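Local atomic coordinates of Endonuclease/exonuclease/phosphatase (Beutenbergia cavernae DSM 12333, PDB entry 4RUW), a protein that belongs to the endonuclease/exonuclease/phosphatase family, joining a DNase I-like domain to an Ig-like domain, and carries a bound zinc ion. Residues A[221-226]-A[257-263]; A[193-197]-A[228-232]; A[162-166]-A[179-183]. Numbering follows the deposited sequence.

Interaction 1. Residues A[221-226]-A[257-263]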
ATOM      1  N   LEU A 221       0.668   6.103   9.660  1.00 11.70           N
ATOM      2  CA  LEU A 221       1.827   6.787   9.099  1.00 12.17           C
ATOM      3  C   LEU A 221       2.802   7.247  10.173  1.00 12.11           C
ATOM      4  O   LEU A 221       4.012   7.234   9.975  1.00 13.80           O
ATOM      5  CB  LEU A 221       1.392   7.959   8.224  1.00 12.26           C
ATOM      6  CG  LEU A 221       0.666   7.576   6.932  1.00 13.01           C
ATOM      7  CD1 LEU A 221       0.181   8.828   6.210  1.00 14.09           C
ATOM      8  CD2 LEU A 221       1.571   6.748   6.030  1.00 14.50           C
ATOM      9  N   ASP A 222       2.270   7.643  11.321  0.60 12.56           N
ATOM     10  CA  ASP A 222       3.131   8.102  12.399  0.60 13.76           C
ATOM     11  C   ASP A 222       3.944   6.952  13.003  0.60 14.46           C
ATOM     12  O   ASP A 222       4.894   7.183  13.735  0.60 17.57           O
ATOM     13  CB  ASP A 222       2.317   8.866  13.448  0.60 15.60           C
ATOM     14  CG  ASP A 222       1.843  10.233  12.937  0.60 16.98           C
ATOM     15  OD1 ASP A 222       2.286  10.662  11.852  0.60 17.54           O
ATOM     16  OD2 ASP A 222       1.036  10.895  13.624  0.60 17.85           O
ATOM     17  N   HIS A 223       3.570   5.717  12.671  1.00 13.12           N
ATOM     18  CA  HIS A 223       4.309   4.528  13.103  1.00 14.47           C
ATOM     19  C   HIS A 223       5.307   4.006  12.069  1.00 15.03           C
ATOM     20  O   HIS A 223       6.019   3.038  12.334  1.00 17.47           O
ATOM     21  CB  HIS A 223       3.350   3.409  13.517  1.00 14.70           C
ATOM     22  CG  HIS A 223       2.741   3.621  14.860  1.00 14.33           C
ATOM     23  ND1 HIS A 223       1.678   4.477  15.071  1.00 15.28           N
ATOM     24  CD2 HIS A 223       3.054   3.107  16.071  1.00 15.22           C
ATOM     25  CE1 HIS A 223       1.370   4.483  16.354  1.00 15.91           C
ATOM     26  NE2 HIS A 223       2.187   3.660  16.983  1.00 15.72           N
ATOM     27  N   VAL A 224       5.369   4.639  10.902  1.00 14.74           N
ATOM     28  CA  VAL A 224       6.343   4.253   9.885  1.00 15.44           C
ATOM     29  C   VAL A 224       7.577   5.141   9.970  1.00 16.97           C
ATOM     30  O   VAL A 224       7.471   6.365   9.994  1.00 20.78           O
ATOM     31  CB  VAL A 224       5.771   4.367   8.462  1.00 18.12           C
ATOM     32  CG1 VAL A 224       6.808   3.923   7.455  1.00 19.20           C
ATOM     33  CG2 VAL A 224       4.538   3.525   8.324  1.00 18.85           C
ATOM     34  N   ASP A 225       8.745   4.516  10.017  1.00 15.59           N
ATOM     35  CA  ASP A 225      10.011   5.239  10.028  1.00 15.99           C
ATOM     36  C   ASP A 225      10.704   5.058   8.681  1.00 15.40           C
ATOM     37  O   ASP A 225      11.291   4.010   8.416  1.00 16.58           O
ATOM     38  CB  ASP A 225      10.886   4.706  11.161  1.00 17.85           C
ATOM     39  CG  ASP A 225      12.232   5.403  11.252  1.00 19.20           C
ATOM     40  OD1 ASP A 225      12.462   6.389  10.521  1.00 20.29           O
ATOM     41  OD2 ASP A 225      13.061   4.963  12.082  1.00 21.40           O
ATOM     42  N   ALA A 226      10.640   6.079   7.831  1.00 15.20           N
ATOM     43  CA  ALA A 226      11.220   5.973   6.495  1.00 15.19           C
ATOM     44  C   ALA A 226      12.750   5.929   6.476  1.00 14.81           C
ATOM     45  O   ALA A 226      13.350   5.646   5.444  1.00 15.39           O
ATOM     46  CB  ALA A 226      10.695   7.071   5.585  1.00 17.39           C
ATOM     47  N   TRP A 257      -0.598  12.586   2.106  1.00 12.14           N
ATOM     48  CA  TRP A 257       0.044  12.318   3.394  1.00 12.72           C
ATOM     49  C   TRP A 257       1.027  11.163   3.286  1.00 11.95           C
ATOM     50  O   TRP A 257       2.115  11.192   3.857  1.00 13.75           O
ATOM     51  CB  TRP A 257      -0.984  11.950   4.455  1.00 12.82           C
ATOM     52  CG  TRP A 257      -1.964  13.006   4.817  1.00 13.50           C
ATOM     53  CD1 TRP A 257      -1.922  14.330   4.499  1.00 13.45           C
ATOM     54  CD2 TRP A 257      -3.160  12.809   5.575  1.00 13.16           C
ATOM     55  NE1 TRP A 257      -3.023  14.975   5.026  1.00 14.43           N
ATOM     56  CE2 TRP A 257      -3.794  14.060   5.691  1.00 13.55           C
ATOM     57  CE3 TRP A 257      -3.746  11.696   6.184  1.00 14.04           C
ATOM     58  CZ2 TRP A 257      -4.992  14.225   6.384  1.00 14.90           C
ATOM     59  CZ3 TRP A 257      -4.934  11.864   6.875  1.00 15.22           C
ATOM     60  CH2 TRP A 257      -5.546  13.115   6.964  1.00 15.83           C
ATOM     61  N   ILE A 258       0.635  10.119   2.569  1.00 12.56           N
ATOM     62  CA  ILE A 258       1.499   8.953   2.421  1.00 11.96           C
ATOM     63  C   ILE A 258       2.774   9.343   1.665  1.00 12.41           C
ATOM     64  O   ILE A 258       3.890   8.989   2.064  1.00 12.99           O
ATOM     65  CB  ILE A 258       0.770   7.795   1.699  1.00 12.62           C
ATOM     66  CG1 ILE A 258      -0.468   7.355   2.491  1.00 12.86           C
ATOM     67  CG2 ILE A 258       1.706   6.630   1.501  1.00 13.73           C
ATOM     68  CD1 ILE A 258      -1.394   6.411   1.722  1.00 13.80           C
ATOM     69  N   ALA A 259       2.608  10.093   0.579  1.00 12.32           N
ATOM     70  CA  ALA A 259       3.752  10.521  -0.211  1.00 13.25           C
ATOM     71  C   ALA A 259       4.675  11.432   0.602  1.00 13.85           C
ATOM     72  O   ALA A 259       5.897  11.310   0.518  1.00 14.26           O
ATOM     73  CB  ALA A 259       3.284  11.215  -1.479  1.00 13.98           C
ATOM     74  N   GLU A 260       4.082  12.423   1.452  1.00 15.12           N
ATOM     75  CA  GLU A 260       4.854  13.334   2.313  1.00 17.35           C
ATOM     76  C   GLU A 260       5.726  12.575   3.283  1.00 18.07           C
ATOM     77  O   GLU A 260       6.780  13.051   3.696  1.00 19.94           O
ATOM     78  CB  GLU A 260       3.929  14.213   3.170  1.00 21.13           C
ATOM     79  CG  GLU A 260       3.071  15.238   2.468  1.00 27.49           C
ATOM     80  CD  GLU A 260       2.163  15.972   3.447  0.83 31.83           C
ATOM     81  OE1 GLU A 260       2.070  15.555   4.618  0.44 34.79           O
ATOM     82  OE2 GLU A 260       1.554  16.988   3.057  0.39 35.19           O
ATOM     83  N   ASP A 261       5.258  11.333   3.634  1.00 16.25           N
ATOM     84  CA  ASP A 261       5.990  10.510   4.586  1.00 16.66           C
ATOM     85  C   ASP A 261       7.022   9.586   3.947  1.00 15.63           C
ATOM     86  O   ASP A 261       7.516   8.653   4.589  1.00 17.63           O
ATOM     87  CB  ASP A 261       5.021   9.734   5.462  1.00 18.94           C
ATOM     88  CG  ASP A 261       4.562  10.546   6.651  0.69 22.73           C
ATOM     89  OD1 ASP A 261       4.899  11.750   6.718  0.56 25.05           O
ATOM     90  OD2 ASP A 261       3.871   9.986   7.522  0.55 25.03           O
ATOM     91  N   HIS A 262       7.342   9.862   2.683  1.00 14.49           N
ATOM     92  CA  HIS A 262       8.441   9.211   1.965  1.00 14.46           C
ATOM     93  C   HIS A 262       8.116   7.782   1.580  1.00 14.62           C
ATOM     94  O   HIS A 262       9.018   6.979   1.385  1.00 17.81           O
ATOM     95  CB  HIS A 262       9.755   9.238   2.759  1.00 15.78           C
ATOM     96  CG  HIS A 262      10.052  10.563   3.376  1.00 16.97           C
ATOM     97  ND1 HIS A 262      10.441  11.658   2.631  1.00 20.02           N
ATOM     98  CD2 HIS A 262      10.001  10.984   4.659  1.00 18.88           C
ATOM     99  CE1 HIS A 262      10.629  12.688   3.433  1.00 21.29           C
ATOM    100  NE2 HIS A 262      10.368  12.309   4.673  1.00 21.80           N
ATOM    101  N   LEU A 263       6.834   7.466   1.461  1.00 13.18           N
ATOM    102  CA  LEU A 263       6.434   6.130   1.046  1.00 12.65           C
ATOM    103  C   LEU A 263       6.050   6.139  -0.423  1.00 12.09           C
ATOM    104  O   LEU A 263       5.348   7.040  -0.867  1.00 13.33           O
ATOM    105  CB  LEU A 263       5.263   5.634   1.899  1.00 13.14           C
ATOM    106  CG  LEU A 263       5.628   5.289   3.342  1.00 15.31           C
ATOM    107  CD1 LEU A 263       4.403   5.096   4.199  1.00 16.79           C
ATOM    108  CD2 LEU A 263       6.457   4.007   3.351  1.00 18.72           C
TER
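The end of helix 207-222 and the turn after it pack against the last turn of helix 251-260 and its exit. Leu-221 makes the largest contribution. Its CD1 lies 3.8 Å from Trp-257 CB and 4.1 Å from Ile-258 CG1, and its CD2 lies 3.8 Å from Leu-263 CD1, so the side chain fills the space between the second helix and the residues leaving it. Leu-221 CB also comes within 3.3 Å of Asp-261 OD2, a polar atom at the border of the apolar patch. The chain then turns back, with Val-224 N bonded to Leu-221 O at 3.1 Å, and Val-224 CG1 reaches Leu-263 CD2 at 4.1 Å. Last comes Ala-226, whose CB rests 3.7 Å from Asp-261 O and 3.7 Å from His-262 CB; Pro-302 touches both Ala-226 and His-262. The opposing helix closes with a Schellman motif: His-262, with positive phi, gives N to Ala-259 O at 3.0 Å, and Leu-263 N makes a weak bond to Ile-258 O at 3.4 Å. This reversal swings Leu-263 back to meet Leu-221 and Val-224. Beyond it, Gln-352 of the Ig-like domain bonds Ala-259 O and Leu-263 O. With no hydrogen bond between the two segments, the contact rests on van der Waals packing, apolar around Leu-221, Val-224 and Leu-263 and bordered by the oxygens of Asp-261.

Interaction 2. Residues A[193-197]-A[228-232]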
ATOM      1  N   ASP A 193      17.445  -6.273   8.480  1.00 13.73           N
ATOM      2  CA  ASP A 193      16.131  -6.055   9.067  1.00 13.88           C
ATOM      3  C   ASP A 193      15.229  -5.238   8.151  1.00 13.28           C
ATOM      4  O   ASP A 193      15.627  -4.187   7.641  1.00 13.98           O
ATOM      5  CB  ASP A 193      16.250  -5.333  10.411  1.00 15.93           C
ATOM      6  CG  ASP A 193      16.845  -6.200  11.507  1.00 18.74           C
ATOM      7  OD1 ASP A 193      17.137  -7.390  11.269  1.00 20.34           O
ATOM      8  OD2 ASP A 193      17.003  -5.677  12.629  1.00 21.37           O
ATOM      9  N   VAL A 194      14.001  -5.711   7.979  1.00 12.37           N
ATOM     10  CA  VAL A 194      12.979  -4.968   7.246  1.00 12.85           C
ATOM     11  C   VAL A 194      11.769  -4.877   8.166  1.00 11.78           C
ATOM     12  O   VAL A 194      11.290  -5.902   8.645  1.00 12.49           O
ATOM     13  CB  VAL A 194      12.595  -5.677   5.923  1.00 13.34           C
ATOM     14  CG1 VAL A 194      11.462  -4.925   5.237  1.00 13.80           C
ATOM     15  CG2 VAL A 194      13.809  -5.796   5.010  1.00 14.43           C
ATOM     16  N   VAL A 195      11.285  -3.663   8.427  1.00 12.09           N
ATOM     17  CA  VAL A 195      10.102  -3.505   9.255  1.00 12.07           C
ATOM     18  C   VAL A 195       8.852  -3.665   8.396  1.00 11.99           C
ATOM     19  O   VAL A 195       8.703  -2.989   7.381  1.00 13.58           O
ATOM     20  CB  VAL A 195      10.091  -2.138   9.961  1.00 12.82           C
ATOM     21  CG1 VAL A 195       8.879  -2.022  10.870  1.00 14.26           C
ATOM     22  CG2 VAL A 195      11.383  -1.941  10.759  1.00 14.42           C
ATOM     23  N   VAL A 196       7.977  -4.587   8.791  1.00 12.02           N
ATOM     24  CA  VAL A 196       6.740  -4.855   8.072  1.00 11.89           C
ATOM     25  C   VAL A 196       5.553  -4.325   8.856  1.00 11.83           C
ATOM     26  O   VAL A 196       5.326  -4.735  10.003  1.00 13.00           O
ATOM     27  CB  VAL A 196       6.587  -6.375   7.830  1.00 12.57           C
ATOM     28  CG1 VAL A 196       5.278  -6.687   7.110  1.00 13.97           C
ATOM     29  CG2 VAL A 196       7.778  -6.927   7.062  1.00 13.83           C
ATOM     30  N   HIS A 197       4.816  -3.406   8.239  1.00 12.11           N
ATOM     31  CA  HIS A 197       3.596  -2.862   8.809  1.00 12.25           C
ATOM     32  C   HIS A 197       2.415  -3.409   8.021  1.00 12.12           C
ATOM     33  O   HIS A 197       2.343  -3.233   6.802  1.00 13.90           O
ATOM     34  CB  HIS A 197       3.592  -1.336   8.712  1.00 12.43           C
ATOM     35  CG  HIS A 197       4.753  -0.670   9.377  1.00 12.61           C
ATOM     36  ND1 HIS A 197       4.824  -0.474  10.747  1.00 14.06           N
ATOM     37  CD2 HIS A 197       5.885  -0.130   8.868  1.00 13.72           C
ATOM     38  CE1 HIS A 197       5.945   0.154  11.040  1.00 13.94           C
ATOM     39  NE2 HIS A 197       6.607   0.382   9.914  1.00 13.92           N
ATOM     40  N   VAL A 228      14.509   3.725   7.959  1.00 14.54           N
ATOM     41  CA  VAL A 228      14.937   2.327   7.937  1.00 14.63           C
ATOM     42  C   VAL A 228      14.106   1.577   6.911  1.00 13.36           C
ATOM     43  O   VAL A 228      12.972   1.963   6.645  1.00 14.18           O
ATOM     44  CB  VAL A 228      14.819   1.651   9.333  1.00 15.48           C
ATOM     45  CG1 VAL A 228      15.613   2.436  10.374  1.00 17.60           C
ATOM     46  CG2 VAL A 228      13.356   1.486   9.756  1.00 16.20           C
ATOM     47  N   PRO A 229      14.666   0.511   6.315  1.00 13.80           N
ATOM     48  CA  PRO A 229      13.893  -0.231   5.309  1.00 13.28           C
ATOM     49  C   PRO A 229      12.575  -0.752   5.887  1.00 12.56           C
ATOM     50  O   PRO A 229      12.589  -1.528   6.846  1.00 12.96           O
ATOM     51  CB  PRO A 229      14.828  -1.383   4.940  1.00 14.11           C
ATOM     52  CG  PRO A 229      16.204  -0.808   5.171  1.00 14.58           C
ATOM     53  CD  PRO A 229      16.053   0.026   6.412  1.00 14.37           C
ATOM     54  N   SER A 230      11.457  -0.317   5.310  1.00 12.03           N
ATOM     55  CA  SER A 230      10.144  -0.702   5.799  1.00 12.25           C
ATOM     56  C   SER A 230       9.168  -0.836   4.644  1.00 11.70           C
ATOM     57  O   SER A 230       9.319  -0.190   3.603  1.00 12.10           O
ATOM     58  CB  SER A 230       9.584   0.340   6.772  1.00 12.72           C
ATOM     59  OG  SER A 230      10.520   0.738   7.755  1.00 12.95           O
ATOM     60  N   VAL A 231       8.151  -1.663   4.853  1.00 11.77           N
ATOM     61  CA  VAL A 231       7.019  -1.730   3.947  1.00 11.75           C
ATOM     62  C   VAL A 231       5.732  -1.563   4.740  1.00 12.21           C
ATOM     63  O   VAL A 231       5.669  -1.920   5.917  1.00 13.45           O
ATOM     64  CB  VAL A 231       6.985  -3.039   3.119  1.00 13.65           C
ATOM     65  CG1 VAL A 231       8.200  -3.123   2.215  1.00 14.79           C
ATOM     66  CG2 VAL A 231       6.891  -4.263   4.011  1.00 15.52           C
ATOM     67  N   LEU A 232       4.724  -0.989   4.092  1.00 11.82           N
ATOM     68  CA  LEU A 232       3.386  -0.842   4.651  1.00 11.56           C
ATOM     69  C   LEU A 232       2.451  -1.493   3.657  1.00 11.21           C
ATOM     70  O   LEU A 232       2.422  -1.113   2.488  1.00 12.07           O
ATOM     71  CB  LEU A 232       3.035   0.635   4.839  1.00 13.11           C
ATOM     72  CG  LEU A 232       1.562   0.947   5.118  1.00 13.11           C
ATOM     73  CD1 LEU A 232       1.081   0.293   6.410  1.00 13.52           C
ATOM     74  CD2 LEU A 232       1.328   2.450   5.151  1.00 14.96           C
TER
HETATM   75  O   HOH W   1      14.563  -1.921   8.796  1.00 15.34           O
HETATM   76  O   HOH W   2       9.090   1.643   9.974  1.00 14.06           O
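Strands 193-197 and 230-232 run parallel, their axes 16° apart in direction and 4.8 Å apart at closest approach, as the two strands of a beta-alpha-beta unit whose helix is 207-222. Three backbone bonds join them: Val-195 N to Pro-229 O (3.0 Å), Val-231 N to Val-195 O (2.9 Å) and His-197 N to Val-231 O (2.9 Å). Val-195 thus spends both its backbone polar groups on this partner, whereas Val-194 and Val-196 turn theirs to Val-186 and Val-184 on strand 179-188. On the far side of the second strand, Ser-230 and Leu-232 pair with Thr-301 and Phe-299. CA-H...O contacts supplement the ladder, the shortest from Ser-230 CA to Val-195 O at 3.1 Å. Proline has no amide hydrogen to offer, and where the pairing frays water 1 donates to both Asp-193 O and Pro-229 O, at 2.8 Å each. Ser-230 OG donates to Val-228 O (3.0 Å) and accepts from water 2 (2.8 Å), which also lies 2.8 Å from His-197 NE2; His-197 ND1 is bonded to Thr-183 OG1. On the face opposite His-197 and Ser-230, Val-196 CG2 meets Val-231 CG2 at 4.1 Å, and the two valines face Val-91, Val-93 and Leu-328 of the other sheet. The chemistry splits by face: Val-196 and Val-231 bring apolar side chains to the core between the sheets, while on the other His-197 and Ser-230 share water 2, Thr-183 takes the second ring nitrogen and Val-228 O the serine hydroxyl.

Interaction 3. Residues A[162-166]-A[179-183]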
ATOM      1  N   VAL A 162       3.850  -6.083  17.342  1.00 14.67           N
ATOM      2  CA  VAL A 162       3.204  -5.074  18.170  1.00 14.22           C
ATOM      3  C   VAL A 162       1.950  -4.594  17.453  1.00 12.71           C
ATOM      4  O   VAL A 162       1.985  -4.266  16.257  1.00 13.41           O
ATOM      5  CB  VAL A 162       4.145  -3.881  18.427  1.00 15.74           C
ATOM      6  CG1 VAL A 162       3.412  -2.749  19.148  1.00 17.12           C
ATOM      7  CG2 VAL A 162       5.384  -4.331  19.209  1.00 17.12           C
ATOM      8  N   VAL A 163       0.840  -4.581  18.177  1.00 12.40           N
ATOM      9  CA  VAL A 163      -0.449  -4.199  17.622  1.00 12.85           C
ATOM     10  C   VAL A 163      -0.855  -2.833  18.153  1.00 12.09           C
ATOM     11  O   VAL A 163      -0.845  -2.598  19.371  1.00 14.08           O
ATOM     12  CB  VAL A 163      -1.538  -5.227  17.961  1.00 13.59           C
ATOM     13  CG1 VAL A 163      -2.908  -4.736  17.481  1.00 15.57           C
ATOM     14  CG2 VAL A 163      -1.195  -6.574  17.334  1.00 15.47           C
ATOM     15  N   VAL A 164      -1.194  -1.936  17.235  1.00 12.60           N
ATOM     16  CA  VAL A 164      -1.635  -0.585  17.569  1.00 13.22           C
ATOM     17  C   VAL A 164      -3.093  -0.431  17.145  1.00 12.40           C
ATOM     18  O   VAL A 164      -3.417  -0.571  15.971  1.00 12.77           O
ATOM     19  CB  VAL A 164      -0.748   0.457  16.858  1.00 14.55           C
ATOM     20  CG1 VAL A 164      -1.333   1.853  16.955  1.00 16.65           C
ATOM     21  CG2 VAL A 164       0.662   0.425  17.433  1.00 15.67           C
ATOM     22  N   PRO A 165      -3.984  -0.155  18.104  1.00 13.51           N
ATOM     23  CA  PRO A 165      -5.402  -0.014  17.755  1.00 14.23           C
ATOM     24  C   PRO A 165      -5.657   1.223  16.903  1.00 13.30           C
ATOM     25  O   PRO A 165      -5.005   2.253  17.100  1.00 14.90           O
ATOM     26  CB  PRO A 165      -6.078   0.138  19.119  1.00 16.03           C
ATOM     27  CG  PRO A 165      -5.005   0.690  20.019  1.00 18.26           C
ATOM     28  CD  PRO A 165      -3.735   0.051  19.545  1.00 16.00           C
ATOM     29  N   LEU A 166      -6.606   1.129  15.981  1.00 12.69           N
ATOM     30  CA  LEU A 166      -6.966   2.251  15.128  1.00 13.63           C
ATOM     31  C   LEU A 166      -8.438   2.574  15.389  1.00 16.88           C
ATOM     32  O   LEU A 166      -9.264   1.682  15.416  1.00 22.67           O
ATOM     33  CB  LEU A 166      -6.714   1.896  13.656  1.00 13.76           C
ATOM     34  CG  LEU A 166      -5.269   1.513  13.308  1.00 12.97           C
ATOM     35  CD1 LEU A 166      -5.174   1.015  11.877  1.00 14.15           C
ATOM     36  CD2 LEU A 166      -4.311   2.672  13.525  1.00 14.18           C
ATOM     37  N   ARG A 179     -10.312  -2.087  13.899  1.00 12.31           N
ATOM     38  CA  ARG A 179      -9.162  -2.062  12.992  1.00 12.13           C
ATOM     39  C   ARG A 179      -7.892  -1.898  13.809  1.00 11.72           C
ATOM     40  O   ARG A 179      -7.906  -1.261  14.874  1.00 12.75           O
ATOM     41  CB  ARG A 179      -9.274  -0.887  12.014  1.00 12.48           C
ATOM     42  CG  ARG A 179     -10.576  -0.846  11.222  1.00 13.34           C
ATOM     43  CD  ARG A 179     -10.778  -2.068  10.355  1.00 13.89           C
ATOM     44  NE  ARG A 179     -12.062  -1.991   9.668  1.00 14.36           N
ATOM     45  CZ  ARG A 179     -12.478  -2.858   8.756  1.00 16.09           C
ATOM     46  NH1 ARG A 179     -11.700  -3.876   8.419  1.00 18.20           N
ATOM     47  NH2 ARG A 179     -13.663  -2.697   8.178  1.00 17.61           N
ATOM     48  N   SER A 180      -6.783  -2.446  13.326  1.00 11.42           N
ATOM     49  CA  SER A 180      -5.502  -2.226  13.991  1.00 11.05           C
ATOM     50  C   SER A 180      -4.340  -2.347  13.023  1.00 11.49           C
ATOM     51  O   SER A 180      -4.502  -2.814  11.887  1.00 12.19           O
ATOM     52  CB  SER A 180      -5.312  -3.195  15.161  1.00 12.67           C
ATOM     53  OG  SER A 180      -5.135  -4.523  14.695  1.00 13.13           O
ATOM     54  N   LEU A 181      -3.174  -1.915  13.488  1.00 11.93           N
ATOM     55  CA  LEU A 181      -1.922  -2.015  12.760  1.00 11.47           C
ATOM     56  C   LEU A 181      -1.039  -3.040  13.455  1.00 11.62           C
ATOM     57  O   LEU A 181      -0.900  -3.004  14.682  1.00 12.76           O
ATOM     58  CB  LEU A 181      -1.230  -0.656  12.777  1.00 12.76           C
ATOM     59  CG  LEU A 181       0.237  -0.619  12.364  1.00 13.62           C
ATOM     60  CD1 LEU A 181       0.391  -0.901  10.887  1.00 15.42           C
ATOM     61  CD2 LEU A 181       0.860   0.713  12.735  1.00 14.35           C
ATOM     62  N   LEU A 182      -0.466  -3.960  12.678  1.00 11.45           N
ATOM     63  CA  LEU A 182       0.493  -4.935  13.184  1.00 11.68           C
ATOM     64  C   LEU A 182       1.870  -4.601  12.623  1.00 11.76           C
ATOM     65  O   LEU A 182       2.031  -4.457  11.417  1.00 12.71           O
ATOM     66  CB  LEU A 182       0.095  -6.346  12.754  1.00 11.85           C
ATOM     67  CG  LEU A 182       1.135  -7.443  12.991  1.00 12.95           C
ATOM     68  CD1 LEU A 182       1.477  -7.559  14.475  1.00 14.55           C
ATOM     69  CD2 LEU A 182       0.648  -8.769  12.429  1.00 14.12           C
ATOM     70  N   THR A 183       2.863  -4.477  13.500  1.00 11.98           N
ATOM     71  CA  THR A 183       4.225  -4.203  13.063  1.00 12.68           C
ATOM     72  C   THR A 183       5.164  -5.281  13.583  1.00 12.61           C
ATOM     73  O   THR A 183       5.138  -5.616  14.765  1.00 13.67           O
ATOM     74  CB  THR A 183       4.696  -2.816  13.561  1.00 13.71           C
ATOM     75  OG1 THR A 183       3.831  -1.809  13.020  1.00 14.07           O
ATOM     76  CG2 THR A 183       6.135  -2.544  13.148  1.00 15.08           C
TER
HETATM   77  O   HOH W   3       2.146  -1.541  15.132  1.00 16.15           O
HETATM   78  O   HOH W   4     -11.595   0.522  15.003  1.00 16.47           O
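Val-164 and Leu-181 sit across from each other at the middle of this antiparallel pair, their CB atoms 4.3 Å apart, and Leu-166 CD1 adds a further apolar contact to Leu-181 CB at 4.4 Å. This face looks toward the helix side of the sheet: Leu-166 packs on Ile-219 and Val-220 of helix 207-222, while His-223 touches Val-164 and Leu-181. On the opposite face Val-163 CG2 meets Leu-182 CD1 at 4.0 Å, and Leu-182 rests on Trp-127 of the other sheet. Around these side chains runs the backbone ladder. Val-164 and Leu-181 exchange two bonds, Val-164 N to Leu-181 O and Leu-181 N to Val-164 O, both 2.8 Å; Val-162 N to Thr-183 O and Thr-183 N to Val-162 O follow, both 2.9 Å. Pro-165 occupies a non-hydrogen-bonded position opposite Ser-180, so its missing amide hydrogen costs the pair nothing. Further out, Leu-166 N still bonds Arg-179 O (2.9 Å), but the return bond is replaced by water 4, which donates to Leu-166 O (2.6 Å) and accepts from Arg-179 N (3.1 Å). At the other end water 3 donates to Val-162 O (3.0 Å) and lies 2.7 Å from Thr-183 OG1, itself bonded to His-197; Ser-180 OG is bonded to Leu-130 O. Strand 157-166 is outermost, so this pair forms the margin of one of the two mixed sheets that stack as the beta sandwich of the DNase I-like fold.

Overall arrangement
From the N terminus, interaction 3 closes first: strand 157-166 runs out, twelve residues without helix or strand follow, and strand 179-188 returns beside it. The next strand, 192-200, opens interaction 2, which closes only after helix 207-222, at 228-232. Before that closure 221-226 has already opened interaction 1, which ends at 257-263, so interactions 1 and 2 cross, while interaction 3 precedes both. Interactions 2 and 3 lie in one sheet, joined through Thr-183 OG1 and His-197 ND1, 2.8 Å apart. Interaction 1 lies against part of the helix side of that sheet, where Leu-263 meets Leu-232, and leads toward the Ig-like domain.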